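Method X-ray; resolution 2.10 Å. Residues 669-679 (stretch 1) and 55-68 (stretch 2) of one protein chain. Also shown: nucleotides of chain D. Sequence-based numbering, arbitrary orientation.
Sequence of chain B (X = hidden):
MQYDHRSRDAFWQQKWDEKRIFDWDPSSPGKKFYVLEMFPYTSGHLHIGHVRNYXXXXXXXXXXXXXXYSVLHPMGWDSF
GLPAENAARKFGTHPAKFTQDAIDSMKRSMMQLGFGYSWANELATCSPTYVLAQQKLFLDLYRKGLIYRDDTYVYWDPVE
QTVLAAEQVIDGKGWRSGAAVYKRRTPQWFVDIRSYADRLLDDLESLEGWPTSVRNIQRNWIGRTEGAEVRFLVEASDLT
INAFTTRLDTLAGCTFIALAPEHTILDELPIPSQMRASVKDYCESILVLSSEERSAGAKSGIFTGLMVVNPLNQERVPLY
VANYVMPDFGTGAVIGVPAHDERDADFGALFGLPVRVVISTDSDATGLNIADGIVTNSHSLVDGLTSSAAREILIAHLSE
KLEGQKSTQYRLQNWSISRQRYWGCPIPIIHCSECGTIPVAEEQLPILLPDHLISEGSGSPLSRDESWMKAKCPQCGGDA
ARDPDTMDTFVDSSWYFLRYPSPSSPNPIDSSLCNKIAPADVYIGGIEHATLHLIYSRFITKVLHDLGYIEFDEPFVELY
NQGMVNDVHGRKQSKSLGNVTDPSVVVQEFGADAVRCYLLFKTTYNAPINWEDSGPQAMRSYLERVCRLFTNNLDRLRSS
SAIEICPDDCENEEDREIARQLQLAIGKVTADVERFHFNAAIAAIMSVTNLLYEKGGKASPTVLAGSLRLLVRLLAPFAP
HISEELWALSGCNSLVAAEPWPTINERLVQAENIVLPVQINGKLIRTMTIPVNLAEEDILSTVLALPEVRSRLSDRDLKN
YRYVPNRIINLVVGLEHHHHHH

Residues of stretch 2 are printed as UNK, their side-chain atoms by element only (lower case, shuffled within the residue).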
# COMPACT_ATOMS: atom_id res chain seq x y z
N VAL B 669 -22.62 -7.94 7.92
CA VAL B 669 -21.41 -8.69 7.79
C VAL B 669 -20.89 -8.56 6.37
O VAL B 669 -19.72 -8.25 6.18
CB VAL B 669 -21.61 -10.15 8.14
CG1 VAL B 669 -20.35 -10.97 7.74
CG2 VAL B 669 -21.80 -10.25 9.64
N THR B 670 -21.79 -8.74 5.39
CA THR B 670 -21.47 -8.58 3.97
C THR B 670 -20.87 -7.20 3.66
O THR B 670 -19.72 -7.06 3.13
CB THR B 670 -22.72 -8.89 3.05
OG1 THR B 670 -23.26 -10.19 3.36
CG2 THR B 670 -22.35 -8.87 1.61
N ALA B 671 -21.61 -6.16 4.02
CA ALA B 671 -21.19 -4.78 3.73
C ALA B 671 -19.91 -4.41 4.52
O ALA B 671 -19.05 -3.71 4.00
CB ALA B 671 -22.31 -3.77 4.06
N ASP B 672 -19.80 -4.89 5.77
CA ASP B 672 -18.68 -4.49 6.60
C ASP B 672 -17.34 -5.15 6.17
O ASP B 672 -16.34 -4.51 6.25
CB ASP B 672 -18.96 -4.76 8.06
CG ASP B 672 -19.89 -3.62 8.72
OD1 ASP B 672 -20.04 -2.46 8.20
OD2 ASP B 672 -20.42 -3.92 9.79
N VAL B 673 -17.36 -6.41 5.79
CA VAL B 673 -16.15 -7.11 5.27
C VAL B 673 -15.67 -6.40 4.06
O VAL B 673 -14.47 -6.13 3.95
CB VAL B 673 -16.38 -8.57 4.97
CG1 VAL B 673 -15.21 -9.21 4.17
CG2 VAL B 673 -16.59 -9.32 6.26
N GLU B 674 -16.57 -6.03 3.17
CA GLU B 674 -16.12 -5.40 1.96
C GLU B 674 -15.65 -3.97 2.11
O GLU B 674 -14.97 -3.46 1.22
CB GLU B 674 -17.10 -5.62 0.80
CG GLU B 674 -18.12 -4.59 0.54
CD GLU B 674 -19.25 -5.12 -0.36
OE1 GLU B 674 -19.04 -6.08 -1.15
OE2 GLU B 674 -20.38 -4.56 -0.25
N ARG B 675 -15.89 -3.32 3.26
CA ARG B 675 -15.26 -2.02 3.44
C ARG B 675 -14.23 -2.04 4.59
O ARG B 675 -13.88 -0.97 5.10
CB ARG B 675 -16.30 -0.90 3.61
CG ARG B 675 -17.09 -1.00 4.89
CD ARG B 675 -18.16 0.09 5.03
NE ARG B 675 -18.95 -0.20 6.22
CZ ARG B 675 -19.49 0.71 7.03
NH1 ARG B 675 -19.37 2.00 6.79
NH2 ARG B 675 -20.17 0.31 8.09
N PHE B 676 -13.79 -3.25 4.97
CA PHE B 676 -12.79 -3.48 6.01
C PHE B 676 -13.18 -3.12 7.44
O PHE B 676 -12.30 -2.91 8.29
CB PHE B 676 -11.41 -2.81 5.61
CG PHE B 676 -10.59 -3.64 4.62
CD1 PHE B 676 -11.12 -4.00 3.39
CD2 PHE B 676 -9.27 -4.02 4.92
CE1 PHE B 676 -10.37 -4.74 2.48
CE2 PHE B 676 -8.51 -4.79 4.04
CZ PHE B 676 -9.04 -5.14 2.81
N HIS B 677 -14.49 -3.04 7.72
CA HIS B 677 -14.99 -2.91 9.08
C HIS B 677 -15.17 -4.28 9.71
O HIS B 677 -16.29 -4.66 10.13
CB HIS B 677 -16.30 -2.08 9.04
CG HIS B 677 -16.06 -0.64 8.73
ND1 HIS B 677 -16.85 0.37 9.25
CD2 HIS B 677 -15.05 -0.03 8.09
CE1 HIS B 677 -16.36 1.54 8.86
NE2 HIS B 677 -15.28 1.32 8.14
N PHE B 678 -14.04 -5.01 9.86
CA PHE B 678 -14.06 -6.36 10.34
C PHE B 678 -14.50 -6.40 11.76
O PHE B 678 -15.15 -7.38 12.19
CB PHE B 678 -12.67 -7.06 10.27
CG PHE B 678 -12.08 -7.03 8.91
CD1 PHE B 678 -12.54 -7.87 7.92
CD2 PHE B 678 -11.08 -6.13 8.61
CE1 PHE B 678 -11.98 -7.85 6.65
CE2 PHE B 678 -10.52 -6.07 7.35
CZ PHE B 678 -10.97 -6.94 6.36
N ASN B 679 -14.08 -5.40 12.52
CA ASN B 679 -14.45 -5.44 13.95
C ASN B 679 -15.97 -5.29 14.11
O ASN B 679 -16.56 -6.03 14.89
CB ASN B 679 -13.75 -4.38 14.80
CG ASN B 679 -13.96 -3.00 14.29
OD1 ASN B 679 -14.32 -2.82 13.14
ND2 ASN B 679 -13.74 -2.00 15.14
N UNK B 55 -4.40 -11.76 7.38
CA UNK B 55 -5.71 -12.15 7.88
C UNK B 55 -6.80 -11.40 7.20
O UNK B 55 -7.85 -11.98 6.85
c UNK B 55 -5.82 -11.90 9.35
o UNK B 55 -5.07 -12.85 10.02
N UNK B 56 -6.58 -10.12 6.97
CA UNK B 56 -7.64 -9.24 6.38
C UNK B 56 -7.93 -9.66 4.94
O UNK B 56 -9.09 -9.70 4.51
c UNK B 56 -6.41 -5.24 9.54
c UNK B 56 -7.09 -7.16 7.79
c UNK B 56 -7.25 -7.78 6.41
s UNK B 56 -6.52 -5.42 7.76
N UNK B 57 -6.85 -9.97 4.20
CA UNK B 57 -6.98 -10.43 2.85
C UNK B 57 -7.63 -11.76 2.79
O UNK B 57 -8.47 -11.95 1.93
N UNK B 58 -7.30 -12.68 3.71
CA UNK B 58 -7.93 -13.96 3.66
C UNK B 58 -9.48 -13.93 3.94
O UNK B 58 -10.24 -14.69 3.37
c UNK B 58 -7.74 -16.34 4.42
c UNK B 58 -7.35 -14.89 4.69
o UNK B 58 -8.23 -17.04 5.34
o UNK B 58 -7.57 -16.80 3.27
N UNK B 59 -9.86 -13.17 4.97
CA UNK B 59 -11.23 -12.96 5.32
C UNK B 59 -12.02 -12.43 4.13
O UNK B 59 -13.06 -12.99 3.79
c UNK B 59 -12.79 -11.69 6.88
o UNK B 59 -10.85 -12.88 7.71
c UNK B 59 -11.33 -12.08 6.60
N UNK B 60 -11.53 -11.36 3.51
CA UNK B 60 -12.18 -10.85 2.37
C UNK B 60 -12.27 -11.92 1.26
O UNK B 60 -13.33 -12.17 0.69
c UNK B 60 -13.44 -8.62 0.77
c UNK B 60 -11.14 -7.80 0.29
c UNK B 60 -11.96 -9.01 0.61
c UNK B 60 -11.41 -9.63 1.88
N UNK B 61 -11.15 -12.58 0.97
CA UNK B 61 -11.12 -13.51 -0.14
C UNK B 61 -12.13 -14.65 0.08
O UNK B 61 -12.83 -15.00 -0.84
c UNK B 61 -9.72 -14.10 -0.33
N UNK B 62 -12.17 -15.24 1.27
CA UNK B 62 -13.08 -16.31 1.55
C UNK B 62 -14.56 -15.89 1.36
O UNK B 62 -15.35 -16.65 0.86
n UNK B 62 -9.11 -20.67 5.24
c UNK B 62 -11.48 -17.95 4.65
n UNK B 62 -11.33 -20.85 4.76
c UNK B 62 -12.89 -16.76 3.00
c UNK B 62 -11.67 -17.65 3.18
n UNK B 62 -10.32 -18.76 4.90
c UNK B 62 -10.27 -20.09 4.96
N UNK B 63 -14.88 -14.65 1.72
CA UNK B 63 -16.21 -14.17 1.53
C UNK B 63 -16.46 -14.03 0.04
O UNK B 63 -17.55 -14.38 -0.43
c UNK B 63 -16.45 -12.81 2.20
c UNK B 63 -17.83 -9.69 1.74
c UNK B 63 -17.94 -12.55 2.23
s UNK B 63 -18.32 -10.96 2.87
N UNK B 64 -15.52 -13.46 -0.70
CA UNK B 64 -15.75 -13.18 -2.11
C UNK B 64 -15.85 -14.47 -2.88
O UNK B 64 -16.66 -14.58 -3.77
n UNK B 64 -15.77 -9.02 -3.13
c UNK B 64 -14.63 -10.90 -2.13
c UNK B 64 -14.72 -12.26 -2.73
o UNK B 64 -16.94 -10.42 -1.85
c UNK B 64 -15.89 -10.09 -2.38
N UNK B 65 -15.12 -15.47 -2.46
CA UNK B 65 -15.31 -16.78 -3.03
C UNK B 65 -16.72 -17.36 -2.79
O UNK B 65 -17.35 -17.88 -3.70
c UNK B 65 -14.26 -17.76 -2.51
c UNK B 65 -14.65 -19.20 -2.82
c UNK B 65 -11.70 -18.11 -2.46
c UNK B 65 -12.87 -17.38 -3.07
N UNK B 66 -17.16 -17.34 -1.55
CA UNK B 66 -18.54 -17.73 -1.23
C UNK B 66 -19.58 -16.96 -2.00
O UNK B 66 -20.65 -17.52 -2.28
c UNK B 66 -18.82 -17.65 0.26
N UNK B 67 -19.30 -15.71 -2.36
CA UNK B 67 -20.22 -14.89 -3.12
C UNK B 67 -20.17 -15.11 -4.62
O UNK B 67 -20.69 -14.27 -5.36
c UNK B 67 -20.57 -13.05 -1.39
n UNK B 67 -20.96 -10.70 -1.52
n UNK B 67 -21.61 -8.73 -2.38
c UNK B 67 -20.12 -11.69 -0.97
c UNK B 67 -20.62 -9.49 -1.96
c UNK B 67 -20.04 -13.41 -2.80
n UNK B 67 -19.38 -9.00 -1.95
N UNK B 68 -19.49 -16.18 -5.07
CA UNK B 68 -19.42 -16.51 -6.51
C UNK B 68 -18.32 -15.82 -7.35
O UNK B 68 -18.18 -16.13 -8.55
P A D 15 -18.87 1.12 12.27
OP1 A D 15 -19.07 0.16 11.16
OP2 A D 15 -17.75 2.04 12.25
O5' A D 15 -20.20 2.00 12.38
C5' A D 15 -21.52 1.41 12.45
C4' A D 15 -22.56 2.50 12.73
O4' A D 15 -22.50 2.94 14.12
C3' A D 15 -22.39 3.80 11.95
O3' A D 15 -23.07 3.71 10.72
C2' A D 15 -23.15 4.81 12.79
O2' A D 15 -24.54 4.75 12.61
C1' A D 15 -22.85 4.32 14.20
N9 A D 15 -21.74 5.08 14.77
C8 A D 15 -20.39 4.85 14.67
N7 A D 15 -19.66 5.72 15.31
C5 A D 15 -20.59 6.56 15.90
C6 A D 15 -20.45 7.68 16.75
N6 A D 15 -19.28 8.16 17.15
N1 A D 15 -21.58 8.31 17.15
C2 A D 15 -22.76 7.82 16.76
N3 A D 15 -23.02 6.76 15.99
C4 A D 15 -21.87 6.18 15.58
P U D 16 -22.30 3.90 9.33
OP1 U D 16 -21.19 2.87 9.29
OP2 U D 16 -21.94 5.32 9.21
O5' U D 16 -23.41 3.41 8.30
C5' U D 16 -24.07 4.30 7.40
C4' U D 16 -23.29 4.33 6.10
O4' U D 16 -23.14 2.98 5.59
C3' U D 16 -23.95 5.09 4.96
O3' U D 16 -22.92 5.56 4.10
C2' U D 16 -24.91 4.03 4.40
O2' U D 16 -25.33 4.24 3.07
C1' U D 16 -24.06 2.76 4.53
N1 U D 16 -24.75 1.47 4.79
C2 U D 16 -23.96 0.33 4.79
O2 U D 16 -22.75 0.36 4.59
N3 U D 16 -24.64 -0.84 5.03
C4 U D 16 -25.99 -0.99 5.28
O4 U D 16 -26.44 -2.12 5.48
C5 U D 16 -26.74 0.23 5.26
C6 U D 16 -26.11 1.39 5.02
P A D 14 -14.53 1.86 15.46
OP1 A D 14 -14.02 1.08 14.25
OP2 A D 14 -14.31 3.27 15.52
O5' A D 14 -16.07 1.49 15.69
C5' A D 14 -16.48 0.14 15.82
C4' A D 14 -17.97 0.08 15.92
O4' A D 14 -18.40 0.56 17.23
C3' A D 14 -18.72 0.94 14.92
O3' A D 14 -18.85 0.27 13.65
C2' A D 14 -20.07 1.13 15.62
O2' A D 14 -20.92 0.02 15.47
C1' A D 14 -19.66 1.18 17.09
N9 A D 14 -19.62 2.49 17.72
C8 A D 14 -18.55 3.20 18.21
N7 A D 14 -18.89 4.31 18.82
C5 A D 14 -20.27 4.33 18.74
C6 A D 14 -21.24 5.23 19.21
N6 A D 14 -20.94 6.36 19.85
N1 A D 14 -22.54 4.96 18.95
C2 A D 14 -22.84 3.83 18.31
N3 A D 14 -22.02 2.88 17.85
C4 A D 14 -20.74 3.20 18.08

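Position 55 carries one carbon and then one oxygen and stays clear of stretch 1; this is a serine, Ser 55, its hydroxyl bonded elsewhere in the structure. Position 56 has an unbranched chain of two carbons, a sulfur and a carbon, the pattern of methionine. Met 56 points toward stretch 1, its CG 3.6 Å from Phe 678 CE2 and its CB 4.0 Å from Phe 676 CE2, while its sulfur meets the Phe 676 ring at the edge.

Position 57 has no side-chain atoms and is Gly 57. At 58, two carbons with two oxygens on the second mark an aspartate, Asp 58, out of reach of stretch 1. Position 59 has one carbon bearing an oxygen and a carbon: Thr 59, whose CG2 lies 3.9 Å from Phe 678 CE1. Position 60 holds four carbons forked at the second, hence Leu 60. The fork brings CD1 to 3.9 Å from Val 673 CG1 and CD2 to 3.8 Å from Phe 676 CE1.

A single carbon at 61, pointing away, gives Ala 61. Position 62 runs through three carbons and a nitrogen to a carbon with two more nitrogens, a guanidinium; Arg 62 turns back along its own helix, NE 2.7 Å from Asp 58 OD2 in a salt bridge. At 63 an unbranched chain again contains sulfur between carbons. Met 63 places its terminal CE 3.6 Å from Val 673 CG1 and 3.5 Å from Thr 670 O, against the neighbouring helix.

Position 64, three carbons with an oxygen and a nitrogen on the third, is Gln 64. Position 65, four carbons forked at the first with one arm two carbons long, is Ile 65, and the lone carbon at 66 is Ala 66; neither reaches stretch 1. Position 67 bears a second guanidinium, lying with one face over Thr 670 CG2. This is Arg 67, whose NH1 stands 2.8 Å from Gln 64 OE1 and 3.0 Å from Glu 674 OE1, the latter a salt bridge with a weak hydrogen bond. Position 68, without side-chain atoms and at positive phi, is Gly 68.

The contact is thus mainly apolar. Two helices running at 135° pack Val 673 against Leu 60 and Met 63, while Phe 676 and Phe 678 converge on Met 56. At the other end, Arg 67 and Glu 674 add a charged pair. Arg 675, His 677 and Asn 679 make no contact with stretch 2 and instead bind phosphate oxygens of U16, A15 and A14.

Stretch 2, residues 55-68: SMGDTLARMQIARG
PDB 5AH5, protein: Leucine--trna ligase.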